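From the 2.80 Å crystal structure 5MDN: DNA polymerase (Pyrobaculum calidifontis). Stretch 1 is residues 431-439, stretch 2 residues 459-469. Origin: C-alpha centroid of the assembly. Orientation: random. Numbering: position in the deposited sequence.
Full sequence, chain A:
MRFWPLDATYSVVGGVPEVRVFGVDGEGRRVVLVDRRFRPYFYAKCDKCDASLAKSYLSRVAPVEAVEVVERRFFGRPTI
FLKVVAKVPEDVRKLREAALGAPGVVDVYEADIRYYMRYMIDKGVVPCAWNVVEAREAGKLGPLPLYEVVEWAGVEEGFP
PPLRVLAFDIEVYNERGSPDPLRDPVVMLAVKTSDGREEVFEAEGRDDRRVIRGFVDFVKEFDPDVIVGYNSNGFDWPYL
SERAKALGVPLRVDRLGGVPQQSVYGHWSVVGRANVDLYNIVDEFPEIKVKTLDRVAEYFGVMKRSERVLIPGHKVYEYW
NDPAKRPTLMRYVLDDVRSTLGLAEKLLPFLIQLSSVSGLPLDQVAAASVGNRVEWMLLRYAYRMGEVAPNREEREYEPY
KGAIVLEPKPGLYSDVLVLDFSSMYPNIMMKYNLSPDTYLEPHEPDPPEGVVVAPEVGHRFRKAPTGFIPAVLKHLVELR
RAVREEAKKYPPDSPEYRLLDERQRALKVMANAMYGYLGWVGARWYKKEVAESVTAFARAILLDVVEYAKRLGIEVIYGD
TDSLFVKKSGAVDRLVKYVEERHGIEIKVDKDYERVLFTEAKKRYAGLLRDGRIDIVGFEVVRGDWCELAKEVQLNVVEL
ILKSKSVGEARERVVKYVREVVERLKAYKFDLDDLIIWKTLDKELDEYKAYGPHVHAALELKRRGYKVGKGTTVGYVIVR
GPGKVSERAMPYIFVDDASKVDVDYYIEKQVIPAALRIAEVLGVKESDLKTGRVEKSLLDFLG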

# COMPACT_ATOMS: atom_id res chain seq x y z
N LYS A 431 22.14 -3.29 -18.30
CA LYS A 431 23.13 -3.93 -19.17
C LYS A 431 22.81 -3.74 -20.64
O LYS A 431 23.72 -3.73 -21.48
CB LYS A 431 23.23 -5.41 -18.81
CG LYS A 431 24.25 -6.20 -19.60
CD LYS A 431 24.25 -7.66 -19.16
CE LYS A 431 25.17 -8.52 -20.01
NZ LYS A 431 26.59 -8.09 -19.92
N TYR A 432 21.53 -3.59 -20.99
CA TYR A 432 21.12 -3.38 -22.37
C TYR A 432 20.60 -1.97 -22.62
O TYR A 432 20.19 -1.67 -23.75
CB TYR A 432 20.06 -4.42 -22.77
CG TYR A 432 20.59 -5.83 -22.73
CD1 TYR A 432 21.58 -6.24 -23.62
CD2 TYR A 432 20.13 -6.75 -21.80
CE1 TYR A 432 22.08 -7.53 -23.59
CE2 TYR A 432 20.62 -8.04 -21.76
CZ TYR A 432 21.60 -8.42 -22.66
OH TYR A 432 22.09 -9.70 -22.62
N ASN A 433 20.61 -1.11 -21.61
CA ASN A 433 20.31 0.32 -21.77
C ASN A 433 18.92 0.54 -22.37
O ASN A 433 18.75 1.29 -23.34
CB ASN A 433 21.40 1.01 -22.60
CG ASN A 433 21.41 2.51 -22.40
OD1 ASN A 433 21.78 3.00 -21.34
ND2 ASN A 433 21.03 3.24 -23.44
N LEU A 434 17.92 -0.12 -21.79
CA LEU A 434 16.54 0.02 -22.24
C LEU A 434 15.91 1.22 -21.55
O LEU A 434 16.00 1.36 -20.32
CB LEU A 434 15.74 -1.25 -21.95
CG LEU A 434 15.94 -2.50 -22.81
CD1 LEU A 434 16.94 -2.28 -23.94
CD2 LEU A 434 16.36 -3.68 -21.94
N SER A 435 15.24 2.07 -22.33
CA SER A 435 14.64 3.30 -21.84
C SER A 435 13.80 3.93 -22.95
O SER A 435 14.09 3.71 -24.13
CB SER A 435 15.71 4.28 -21.35
OG SER A 435 15.14 5.34 -20.60
N PRO A 436 12.76 4.69 -22.62
CA PRO A 436 11.99 5.36 -23.68
C PRO A 436 12.84 6.25 -24.58
O PRO A 436 12.60 6.31 -25.79
CB PRO A 436 10.95 6.18 -22.89
CG PRO A 436 10.78 5.42 -21.62
CD PRO A 436 12.13 4.86 -21.29
N ASP A 437 13.83 6.93 -24.02
CA ASP A 437 14.66 7.86 -24.78
C ASP A 437 15.72 7.17 -25.63
O ASP A 437 16.31 7.83 -26.50
CB ASP A 437 15.32 8.86 -23.83
CG ASP A 437 15.78 8.23 -22.54
OD1 ASP A 437 14.97 7.51 -21.91
OD2 ASP A 437 16.94 8.46 -22.13
N THR A 438 15.99 5.88 -25.40
CA THR A 438 16.99 5.16 -26.18
C THR A 438 16.38 4.27 -27.26
O THR A 438 17.13 3.69 -28.06
CB THR A 438 17.86 4.30 -25.26
OG1 THR A 438 17.05 3.35 -24.57
CG2 THR A 438 18.57 5.19 -24.24
N TYR A 439 15.06 4.15 -27.31
CA TYR A 439 14.40 3.37 -28.35
C TYR A 439 14.49 4.08 -29.69
O TYR A 439 14.54 5.31 -29.78
CB TYR A 439 12.94 3.12 -27.96
CG TYR A 439 12.07 2.58 -29.07
CD1 TYR A 439 12.13 1.24 -29.44
CD2 TYR A 439 11.16 3.40 -29.72
CE1 TYR A 439 11.33 0.74 -30.44
CE2 TYR A 439 10.35 2.91 -30.73
CZ TYR A 439 10.43 1.58 -31.08
OH TYR A 439 9.63 1.09 -32.09
N HIS A 459 12.99 -5.04 -31.21
CA HIS A 459 13.14 -3.62 -30.96
C HIS A 459 14.61 -3.25 -30.78
O HIS A 459 15.42 -4.04 -30.29
CB HIS A 459 12.33 -3.20 -29.73
CG HIS A 459 10.86 -3.47 -29.87
ND1 HIS A 459 10.13 -3.08 -30.97
CD2 HIS A 459 9.99 -4.09 -29.04
CE1 HIS A 459 8.87 -3.45 -30.82
NE2 HIS A 459 8.76 -4.06 -29.65
N ARG A 460 14.94 -2.02 -31.17
CA ARG A 460 16.33 -1.57 -31.24
C ARG A 460 16.55 -0.41 -30.27
O ARG A 460 15.70 0.47 -30.14
CB ARG A 460 16.71 -1.15 -32.65
CG ARG A 460 15.53 -1.04 -33.60
CD ARG A 460 16.03 -0.85 -35.02
NE ARG A 460 16.99 0.24 -35.10
CZ ARG A 460 17.91 0.36 -36.05
NH1 ARG A 460 18.01 -0.55 -37.01
NH2 ARG A 460 18.74 1.40 -36.04
N PHE A 461 17.70 -0.42 -29.60
CA PHE A 461 18.00 0.55 -28.56
C PHE A 461 19.43 1.06 -28.70
O PHE A 461 20.33 0.34 -29.14
CB PHE A 461 17.81 -0.05 -27.15
CG PHE A 461 16.38 -0.38 -26.82
CD1 PHE A 461 15.80 -1.55 -27.29
CD2 PHE A 461 15.61 0.47 -26.04
CE1 PHE A 461 14.49 -1.86 -26.99
CE2 PHE A 461 14.29 0.16 -25.73
CZ PHE A 461 13.74 -1.01 -26.21
N ARG A 462 19.65 2.27 -28.29
CA ARG A 462 20.96 2.78 -28.41
C ARG A 462 21.78 2.37 -27.28
O ARG A 462 21.36 2.41 -26.19
CB ARG A 462 20.93 4.28 -28.39
CG ARG A 462 19.82 4.86 -29.20
CD ARG A 462 19.63 6.31 -28.85
NE ARG A 462 20.87 7.02 -29.00
CZ ARG A 462 21.10 7.87 -29.99
NH1 ARG A 462 20.16 8.08 -30.89
NH2 ARG A 462 22.26 8.49 -30.07
N LYS A 463 22.98 1.96 -27.58
CA LYS A 463 23.98 1.61 -26.60
C LYS A 463 24.58 2.87 -25.98
O LYS A 463 25.01 2.84 -24.86
CB LYS A 463 25.07 0.89 -27.36
CG LYS A 463 25.69 -0.30 -26.68
CD LYS A 463 26.35 -1.23 -27.70
CE LYS A 463 27.57 -1.93 -27.09
NZ LYS A 463 28.25 -2.91 -27.99
N ALA A 464 24.58 3.93 -26.81
CA ALA A 464 25.05 5.31 -26.75
C ALA A 464 25.33 5.96 -25.44
O ALA A 464 26.25 5.59 -24.77
CB ALA A 464 24.14 6.17 -27.62
N PRO A 465 24.58 6.99 -25.16
CA PRO A 465 24.61 7.75 -23.93
C PRO A 465 23.54 7.08 -23.10
O PRO A 465 22.45 6.95 -23.55
CB PRO A 465 24.14 9.09 -24.38
CG PRO A 465 23.21 8.79 -25.48
CD PRO A 465 23.75 7.60 -26.18
N THR A 466 23.86 6.69 -21.89
CA THR A 466 22.94 6.01 -21.02
C THR A 466 21.59 6.66 -20.90
O THR A 466 21.47 7.84 -20.80
CB THR A 466 23.54 5.82 -19.64
OG1 THR A 466 23.46 7.03 -18.97
CG2 THR A 466 24.94 5.55 -19.71
N GLY A 467 20.55 5.88 -20.96
CA GLY A 467 19.21 6.37 -20.90
C GLY A 467 18.81 6.83 -19.55
O GLY A 467 19.47 6.63 -18.60
N PHE A 468 17.66 7.42 -19.46
CA PHE A 468 17.19 7.98 -18.20
C PHE A 468 16.94 6.88 -17.17
O PHE A 468 17.46 6.93 -16.05
CB PHE A 468 15.92 8.80 -18.43
CG PHE A 468 15.29 9.30 -17.16
CD1 PHE A 468 16.01 10.05 -16.25
CD2 PHE A 468 13.96 9.00 -16.88
CE1 PHE A 468 15.43 10.50 -15.09
CE2 PHE A 468 13.37 9.45 -15.71
CZ PHE A 468 14.11 10.20 -14.81
N ILE A 469 16.12 5.88 -17.53
CA ILE A 469 15.82 4.81 -16.58
C ILE A 469 17.06 4.01 -16.20
O ILE A 469 17.23 3.73 -15.00
CB ILE A 469 14.68 3.93 -17.13
CG1 ILE A 469 13.41 4.76 -17.31
CG2 ILE A 469 14.42 2.75 -16.19
CD1 ILE A 469 12.90 5.39 -16.04

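A loop without regular secondary structure can be held firmly if its polar side chains satisfy the unpaired backbone groups of its neighbour, and residues 431-439 of this DNA polymerase illustrate the principle. The segment packs against residues 459-469, burying 724 Å² in total, and four of the five hydrogen bonds across the contact involve its side chains.

Asn433, which leaves the preceding helix with positive phi, uses both ends of its amide. Asn433 ND2 donates to Arg462 O (2.9 Å), and Asn433 OD1 accepts from Gly467 N (3.2 Å), so one buried side chain serves the end of a strand and the residue at the N-cap position of the next helix. The first turn of a helix has amide groups with no intrahelical acceptor, and here the loop supplies the acceptors: Asp437 OD2 accepts from Phe468 N (3.0 Å) and Ser435 OG from Ile469 N (3.3 Å). Ser435 OG in turn donates to Asp437 OD1 at 2.5 Å, so the serine hydroxyl is both donor and acceptor and the two carboxylate oxygens have separate partners. Glycine fits at position 467 because a CB placed ideally on Gly467 would clash with Ser435 CB and Thr438 CG2.

Backbone pairing is limited to a single bridge between Tyr439 and Phe461. Beside it, Arg462 N donates to Thr438 O (2.9 Å), and the same oxygen, Thr438 O, lies 3.3 Å from Phe461 CA in a CA-H...O contact. Within the loop, Thr438 N donates to Ser435 O (3.2 Å), tightening the turn.

Phe461 provides the apolar counterpart. Leu434 CD1 sits over one face of the Phe461 ring, 3.6 Å from its centroid, a CH-pi contact suited to a methyl group. Tyr439 directs its ring edge toward the faces of Phe461 and His459, with ring centroids 5.9 Å apart in each pair. His459 NE2 is hydrogen-bonded elsewhere in the structure.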